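Local coordinates for protein lysine-sensitive aspartokinase 3 (Escherichia coli, PDB 2J0W) that catalyses the ATP-dependent phosphorylation of L-aspartate to 4-phospho-L-aspartate, the first step of lysine biosynthesis, and is inhibited allosterically by lysine, at residues 47-52 with 359-364; 96-101 with 108-113; 340-343 with 348-351. All coordinates share one frame; numbering follows the deposited sequence.

Contacts 1 and 2 are neighbours, their centres about 10 Å apart; contact 2 lies wholly in the kinase part, whereas contact 1 joins that part to a loop of the regulatory half. Helix 108-131 is an element of contact 2 and a neighbour of contact 1, where Thr-359 lies against Asp-112. Contact 3 belongs to an ACT domain, its centre about 29 Å from that of contact 1. Contacts 1 and 3 are buried, contact 2 lies at the surface. Their chemistry follows their places: a valine against a threonine-rich loop, two leucines between antiparallel helices, and, in the sheet, paired backbone hydrogen bonds with apolar side chains or methyls packed on both faces.

Contact 1 of 3, residues 47-52 with 359-364; sequences LLVALA and TSTGDT
Val-49, on helix 44-51, faces Thr-359 and Thr-361 of an irregular loop, and the two backbones come nearest where the CA of Val-49 lies 7.1 Å from the CA of Ser-360. Both methyls of the valine do the touching. With CG1 anti to the backbone N (chi1 163°) and CG2 beside that N, the fork opens onto the loop: CG2 comes to 3.8 Å from the carbonyl O of Thr-359 and CG1 approaches the OG1 of Thr-361 at 4.3 Å. The methyls of Val-49 and Thr-359 are farther apart, CG2 to CG2 at 4.4 Å, so the fit is loose and made by van der Waals contact. Valine suits this place because it covers the loop with two methyls and brings no polar group needing a partner. Both threonine hydroxyls find hydrogen-bond partners elsewhere, Thr-359 OG1 in Thr-195 and Gly-153, Thr-361 OG1 in Glu-53. Val-49 also lies close to the substrate-binding residues Thr-45 and Arg-198, which places this junction between kinase and regulatory parts beside the aspartate site. Around it, helix 108-131 meets Val-49 through Val-115 and Thr-359 through Asp-112, while helix 57-75 packs against Leu-48 and Leu-51.

Contact 2 of 3, residues 96-101 with 108-113; sequences TVLAEA and PALTDE
Leu-98 and Leu-110 face each other across an antiparallel helical hairpin, in which helix 82-102 turns back into helix 108-131 within the amino acid kinase fold. The axes of the two short segments approach to 10.8 Å and run at 161° to each other, a rather wide spacing that long aliphatic side chains can bridge. The two leucines pass alongside one another in opposite directions, touching through one methyl each, CD2 of Leu-98 lying 4.0 Å from CD1 of Leu-110. They reach this position by different routes. In Leu-98 CG stands anti to the carbonyl carbon (chi1 -68°), whereas in Leu-110 it stands anti to the backbone N (chi1 176°), and the side chains thus leave their helices differently. Leucine suits both sites because each branch can serve a different neighbour. The second methyl of Leu-98, CD1, rests 4.2 Å from CG of Glu-113, so that the glutamate lends its aliphatic stem to the apolar seam while its carboxylate OE1 is hydrogen-bonded to Thr-193. Leu-98 also touches Leu-114 and His-117 farther along helix 108-131, which extends the seam by a turn. Toward the hairpin bend, the small Ala-101 lets the helix backbone come near the other methyl of Leu-110. Here CD2 of Leu-110 lies 4.4 Å from the backbone C of Ala-101 and 4.7 Å from CB of Ala-101.

Contact 3 of 3, residues 340-343 with 348-351; sequences DLIT and SVAL
Ile-342 and Leu-351 share one first torsion: CG1 of the isoleucine (chi1 -62°) and CG of the leucine (chi1 -60°) each stand anti to their own carbonyl carbon. With both residues on the same face of the sheet, this common torsion lays the chains side by side, pointing the same way. They belong to a beta hairpin of an ACT domain, strands 341-345 and 348-353, where they form an antiparallel non-hydrogen-bonded pair. The touching branch of the leucine is CD2, packed 3.4 Å from CD1 and 3.5 Å from CG1 of Ile-342. On its other branch, Ile-342 sends CG2 to CG2 of Val-349, 3.7 Å away, the two side chains crossing diagonally. Beta-branched residues suit such extended strands, and here isoleucine serves two neighbours at once. An alanine in place of Ile-342 would probably leave CD2 of Leu-351 and CG2 of Val-349 without their shared partner and open a gap on this face, where Phe-329 also packs. The next pair, Thr-343 with Ala-350, turns to the opposite face, CG2 of the threonine resting 4.0 Å from CB of the alanine. The small alanine suits a central strand, its methyl flanked by Leu-310 and Thr-312 of strand 299-313, with Gly-421 of the second subunit packed nearby. The hairpin lies in the region required for homodimerization, in keeping with the hydrogen bond between the N of Ile-342 and Thr-344 OG1 of the second subunit. Asp-340, a residue of the inhibitory lysine site, is salt-bridged to Arg-305. Two backbone bonds mark the hydrogen-bonded pair: Thr-343 N donates to Ala-350 O at 3.1 Å, and Ala-350 N donates back to Thr-343 O at 2.7 Å.

Contact 1 of 3, residues 47-52 with 359-364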
loop_
_atom_site.group_PDB
_atom_site.type_symbol
_atom_site.label_atom_id
_atom_site.label_comp_id
_atom_site.label_asym_id
_atom_site.label_seq_id
_atom_site.Cartn_x
_atom_site.Cartn_y
_atom_site.Cartn_z
ATOM N N LEU A 47 1.316 -36.110 12.241
ATOM C CA LEU A 47 1.114 -36.912 13.437
ATOM C C LEU A 47 1.984 -36.331 14.548
ATOM O O LEU A 47 1.493 -36.017 15.643
ATOM C CB LEU A 47 1.470 -38.378 13.162
ATOM C CG LEU A 47 0.370 -39.096 12.363
ATOM C CD1 LEU A 47 0.822 -40.490 11.913
ATOM C CD2 LEU A 47 -0.882 -39.185 13.236
ATOM N N LEU A 48 3.267 -36.156 14.234
ATOM C CA LEU A 48 4.242 -35.608 15.172
ATOM C C LEU A 48 3.838 -34.246 15.715
ATOM O O LEU A 48 4.046 -33.959 16.896
ATOM C CB LEU A 48 5.616 -35.511 14.511
ATOM C CG LEU A 48 6.279 -36.877 14.323
ATOM C CD1 LEU A 48 7.612 -36.715 13.636
ATOM C CD2 LEU A 48 6.461 -37.551 15.690
ATOM N N VAL A 49 3.255 -33.410 14.866
ATOM C CA VAL A 49 2.831 -32.093 15.310
ATOM C C VAL A 49 1.629 -32.219 16.252
ATOM O O VAL A 49 1.526 -31.497 17.244
ATOM C CB VAL A 49 2.476 -31.191 14.104
ATOM C CG1 VAL A 49 1.650 -29.987 14.561
ATOM C CG2 VAL A 49 3.758 -30.723 13.426
ATOM N N ALA A 50 0.725 -33.142 15.958
ATOM C CA ALA A 50 -0.438 -33.313 16.816
ATOM C C ALA A 50 0.010 -33.779 18.200
ATOM O O ALA A 50 -0.625 -33.453 19.205
ATOM C CB ALA A 50 -1.389 -34.318 16.214
ATOM N N LEU A 51 1.099 -34.547 18.246
ATOM C CA LEU A 51 1.622 -35.045 19.514
ATOM C C LEU A 51 2.348 -33.961 20.314
ATOM O O LEU A 51 2.331 -33.972 21.547
ATOM C CB LEU A 51 2.557 -36.212 19.270
ATOM C CG LEU A 51 1.889 -37.519 18.861
ATOM C CD1 LEU A 51 2.957 -38.504 18.397
ATOM C CD2 LEU A 51 1.101 -38.078 20.040
ATOM N N ALA A 52 2.973 -33.018 19.617
ATOM C CA ALA A 52 3.672 -31.939 20.292
ATOM C C ALA A 52 2.673 -30.917 20.819
ATOM O O ALA A 52 3.047 -29.922 21.424
ATOM C CB ALA A 52 4.669 -31.274 19.344
ATOM N N THR A 359 6.024 -24.358 12.127
ATOM C CA THR A 359 5.889 -25.774 12.425
ATOM C C THR A 359 4.923 -25.970 13.594
ATOM O O THR A 359 4.258 -26.999 13.702
ATOM C CB THR A 359 7.257 -26.368 12.781
ATOM O OG1 THR A 359 8.135 -26.207 11.666
ATOM C CG2 THR A 359 7.131 -27.842 13.124
ATOM N N SER A 360 4.843 -24.984 14.476
ATOM C CA SER A 360 3.946 -25.091 15.617
ATOM C C SER A 360 2.609 -24.402 15.331
ATOM O O SER A 360 2.559 -23.220 14.987
ATOM C CB SER A 360 4.603 -24.488 16.864
ATOM O OG SER A 360 3.958 -24.948 18.035
ATOM N N THR A 361 1.530 -25.163 15.474
ATOM C CA THR A 361 0.172 -24.676 15.246
ATOM C C THR A 361 -0.162 -23.386 15.995
ATOM O O THR A 361 -0.459 -22.355 15.379
ATOM C CB THR A 361 -0.867 -25.743 15.664
ATOM O OG1 THR A 361 -0.244 -26.699 16.532
ATOM C CG2 THR A 361 -1.442 -26.450 14.445
ATOM N N GLY A 362 -0.108 -23.468 17.324
ATOM C CA GLY A 362 -0.423 -22.337 18.184
ATOM C C GLY A 362 0.271 -21.010 17.938
ATOM O O GLY A 362 0.168 -20.107 18.766
ATOM N N ASP A 363 0.980 -20.879 16.821
ATOM C CA ASP A 363 1.667 -19.630 16.516
ATOM C C ASP A 363 0.574 -18.630 16.126
ATOM O O ASP A 363 -0.052 -18.756 15.069
ATOM C CB ASP A 363 2.653 -19.834 15.359
ATOM C CG ASP A 363 3.847 -18.882 15.421
ATOM O OD1 ASP A 363 3.631 -17.654 15.443
ATOM O OD2 ASP A 363 5.004 -19.361 15.438
ATOM N N THR A 364 0.336 -17.653 16.998
ATOM C CA THR A 364 -0.688 -16.639 16.766
ATOM C C THR A 364 -0.032 -15.298 16.439
ATOM O O THR A 364 0.668 -14.719 17.272
ATOM C CB THR A 364 -1.603 -16.509 18.013
ATOM O OG1 THR A 364 -2.551 -15.452 17.814
ATOM C CG2 THR A 364 -0.770 -16.248 19.267
#

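Contact 2 of 3, residues 96-101 with 108-113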
loop_
_atom_site.group_PDB
_atom_site.type_symbol
_atom_site.label_atom_id
_atom_site.label_comp_id
_atom_site.label_asym_id
_atom_site.label_seq_id
_atom_site.Cartn_x
_atom_site.Cartn_y
_atom_site.Cartn_z
ATOM N N THR A 96 8.000 -41.206 22.016
ATOM C CA THR A 96 7.031 -41.526 23.039
ATOM C C THR A 96 7.258 -40.707 24.302
ATOM O O THR A 96 6.334 -40.058 24.791
ATOM C CB THR A 96 7.075 -43.026 23.366
ATOM O OG1 THR A 96 6.803 -43.769 22.169
ATOM C CG2 THR A 96 6.041 -43.385 24.440
ATOM N N VAL A 97 8.480 -40.701 24.833
ATOM C CA VAL A 97 8.714 -39.932 26.059
ATOM C C VAL A 97 8.467 -38.448 25.841
ATOM O O VAL A 97 7.914 -37.778 26.716
ATOM C CB VAL A 97 10.145 -40.113 26.632
ATOM C CG1 VAL A 97 10.156 -39.685 28.112
ATOM C CG2 VAL A 97 10.594 -41.555 26.497
ATOM N N LEU A 98 8.872 -37.927 24.684
ATOM C CA LEU A 98 8.647 -36.511 24.391
ATOM C C LEU A 98 7.143 -36.232 24.333
ATOM O O LEU A 98 6.666 -35.213 24.850
ATOM C CB LEU A 98 9.310 -36.111 23.060
ATOM C CG LEU A 98 10.845 -36.124 23.075
ATOM C CD1 LEU A 98 11.387 -35.785 21.705
ATOM C CD2 LEU A 98 11.358 -35.123 24.101
ATOM N N ALA A 99 6.393 -37.140 23.711
ATOM C CA ALA A 99 4.955 -36.957 23.617
ATOM C C ALA A 99 4.377 -36.927 25.027
ATOM O O ALA A 99 3.401 -36.223 25.290
ATOM C CB ALA A 99 4.332 -38.075 22.816
ATOM N N GLU A 100 4.984 -37.682 25.941
ATOM C CA GLU A 100 4.500 -37.698 27.318
ATOM C C GLU A 100 4.780 -36.362 27.979
ATOM O O GLU A 100 3.997 -35.894 28.812
ATOM C CB GLU A 100 5.159 -38.809 28.138
ATOM C CG GLU A 100 4.947 -38.630 29.642
ATOM C CD GLU A 100 5.329 -39.857 30.450
ATOM O OE1 GLU A 100 6.282 -40.562 30.050
ATOM O OE2 GLU A 100 4.683 -40.107 31.494
ATOM N N ALA A 101 5.897 -35.747 27.604
ATOM C CA ALA A 101 6.254 -34.456 28.174
ATOM C C ALA A 101 5.364 -33.378 27.594
ATOM O O ALA A 101 4.916 -32.478 28.317
ATOM C CB ALA A 101 7.712 -34.136 27.894
ATOM N N PRO A 108 7.352 -24.130 21.320
ATOM C CA PRO A 108 7.827 -24.263 19.943
ATOM C C PRO A 108 9.148 -25.025 19.866
ATOM O O PRO A 108 9.438 -25.674 18.859
ATOM C CB PRO A 108 7.940 -22.809 19.466
ATOM C CG PRO A 108 8.047 -22.013 20.743
ATOM C CD PRO A 108 7.110 -22.723 21.672
ATOM N N ALA A 109 9.936 -24.971 20.935
ATOM C CA ALA A 109 11.225 -25.667 20.948
ATOM C C ALA A 109 11.073 -27.178 21.145
ATOM O O ALA A 109 11.822 -27.968 20.573
ATOM C CB ALA A 109 12.121 -25.091 22.031
ATOM N N LEU A 110 10.109 -27.580 21.959
ATOM C CA LEU A 110 9.876 -28.999 22.196
ATOM C C LEU A 110 9.309 -29.581 20.904
ATOM O O LEU A 110 9.669 -30.687 20.491
ATOM C CB LEU A 110 8.885 -29.189 23.347
ATOM C CG LEU A 110 8.466 -30.630 23.657
ATOM C CD1 LEU A 110 9.689 -31.474 23.977
ATOM C CD2 LEU A 110 7.497 -30.640 24.822
ATOM N N THR A 111 8.432 -28.817 20.262
ATOM C CA THR A 111 7.807 -29.225 19.010
ATOM C C THR A 111 8.849 -29.449 17.891
ATOM O O THR A 111 8.825 -30.476 17.200
ATOM C CB THR A 111 6.788 -28.168 18.578
ATOM O OG1 THR A 111 5.625 -28.256 19.415
ATOM C CG2 THR A 111 6.395 -28.370 17.116
ATOM N N ASP A 112 9.770 -28.500 17.728
ATOM C CA ASP A 112 10.809 -28.628 16.711
ATOM C C ASP A 112 11.632 -29.882 16.982
ATOM O O ASP A 112 11.998 -30.607 16.056
ATOM C CB ASP A 112 11.735 -27.399 16.709
ATOM C CG ASP A 112 11.293 -26.321 15.721
ATOM O OD1 ASP A 112 10.136 -26.364 15.257
ATOM O OD2 ASP A 112 12.100 -25.416 15.414
ATOM N N GLU A 113 11.916 -30.137 18.258
ATOM C CA GLU A 113 12.718 -31.297 18.640
ATOM C C GLU A 113 11.998 -32.616 18.413
ATOM O O GLU A 113 12.598 -33.605 18.003
ATOM C CB GLU A 113 13.121 -31.206 20.105
ATOM C CG GLU A 113 13.778 -32.485 20.625
ATOM C CD GLU A 113 15.015 -32.891 19.843
ATOM O OE1 GLU A 113 15.892 -32.030 19.612
ATOM O OE2 GLU A 113 15.119 -34.079 19.474
#

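Contact 3 of 3, residues 340-343 with 348-351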
loop_
_atom_site.group_PDB
_atom_site.type_symbol
_atom_site.label_atom_id
_atom_site.label_comp_id
_atom_site.label_asym_id
_atom_site.label_seq_id
_atom_site.Cartn_x
_atom_site.Cartn_y
_atom_site.Cartn_z
ATOM N N ASP A 340 3.477 -8.942 3.007
ATOM C CA ASP A 340 3.770 -8.977 1.578
ATOM C C ASP A 340 2.901 -7.972 0.836
ATOM O O ASP A 340 3.308 -7.432 -0.187
ATOM C CB ASP A 340 3.461 -10.354 0.969
ATOM C CG ASP A 340 4.203 -11.493 1.638
ATOM O OD1 ASP A 340 5.452 -11.465 1.696
ATOM O OD2 ASP A 340 3.523 -12.439 2.084
ATOM N N LEU A 341 1.696 -7.736 1.341
ATOM C CA LEU A 341 0.771 -6.842 0.666
ATOM C C LEU A 341 0.123 -5.754 1.529
ATOM O O LEU A 341 -0.606 -6.052 2.477
ATOM C CB LEU A 341 -0.326 -7.677 -0.021
ATOM C CG LEU A 341 0.113 -8.622 -1.150
ATOM C CD1 LEU A 341 -1.046 -9.502 -1.586
ATOM C CD2 LEU A 341 0.619 -7.811 -2.325
ATOM N N ILE A 342 0.389 -4.493 1.178
ATOM C CA ILE A 342 -0.174 -3.342 1.880
ATOM C C ILE A 342 -0.877 -2.407 0.899
ATOM O O ILE A 342 -0.454 -2.266 -0.258
ATOM C CB ILE A 342 0.908 -2.510 2.608
ATOM C CG1 ILE A 342 1.598 -3.355 3.671
ATOM C CG2 ILE A 342 0.275 -1.294 3.256
ATOM C CD1 ILE A 342 2.516 -2.560 4.566
ATOM N N THR A 343 -1.947 -1.775 1.375
ATOM C CA THR A 343 -2.733 -0.832 0.588
ATOM C C THR A 343 -3.135 0.320 1.519
ATOM O O THR A 343 -3.574 0.072 2.643
ATOM C CB THR A 343 -3.996 -1.524 -0.011
ATOM O OG1 THR A 343 -3.943 -1.438 -1.440
ATOM C CG2 THR A 343 -5.279 -0.868 0.478
ATOM N N SER A 348 -5.208 5.635 6.429
ATOM C CA SER A 348 -5.835 4.334 6.647
ATOM C C SER A 348 -4.958 3.335 5.913
ATOM O O SER A 348 -4.781 3.439 4.702
ATOM C CB SER A 348 -7.237 4.335 6.051
ATOM O OG SER A 348 -7.868 5.584 6.299
ATOM N N VAL A 349 -4.385 2.385 6.636
ATOM C CA VAL A 349 -3.519 1.399 6.001
ATOM C C VAL A 349 -4.010 -0.037 6.218
ATOM O O VAL A 349 -4.057 -0.518 7.346
ATOM C CB VAL A 349 -2.080 1.560 6.513
ATOM C CG1 VAL A 349 -2.098 1.808 8.010
ATOM C CG2 VAL A 349 -1.260 0.329 6.173
ATOM N N ALA A 350 -4.386 -0.708 5.127
ATOM C CA ALA A 350 -4.892 -2.085 5.186
ATOM C C ALA A 350 -3.774 -3.088 4.961
ATOM O O ALA A 350 -3.174 -3.147 3.882
ATOM C CB ALA A 350 -6.009 -2.296 4.151
ATOM N N LEU A 351 -3.511 -3.881 5.995
ATOM C CA LEU A 351 -2.453 -4.884 5.958
ATOM C C LEU A 351 -2.963 -6.298 5.645
ATOM O O LEU A 351 -3.913 -6.773 6.275
ATOM C CB LEU A 351 -1.727 -4.872 7.304
ATOM C CG LEU A 351 -1.058 -3.552 7.690
ATOM C CD1 LEU A 351 -0.752 -3.547 9.167
ATOM C CD2 LEU A 351 0.213 -3.373 6.887
#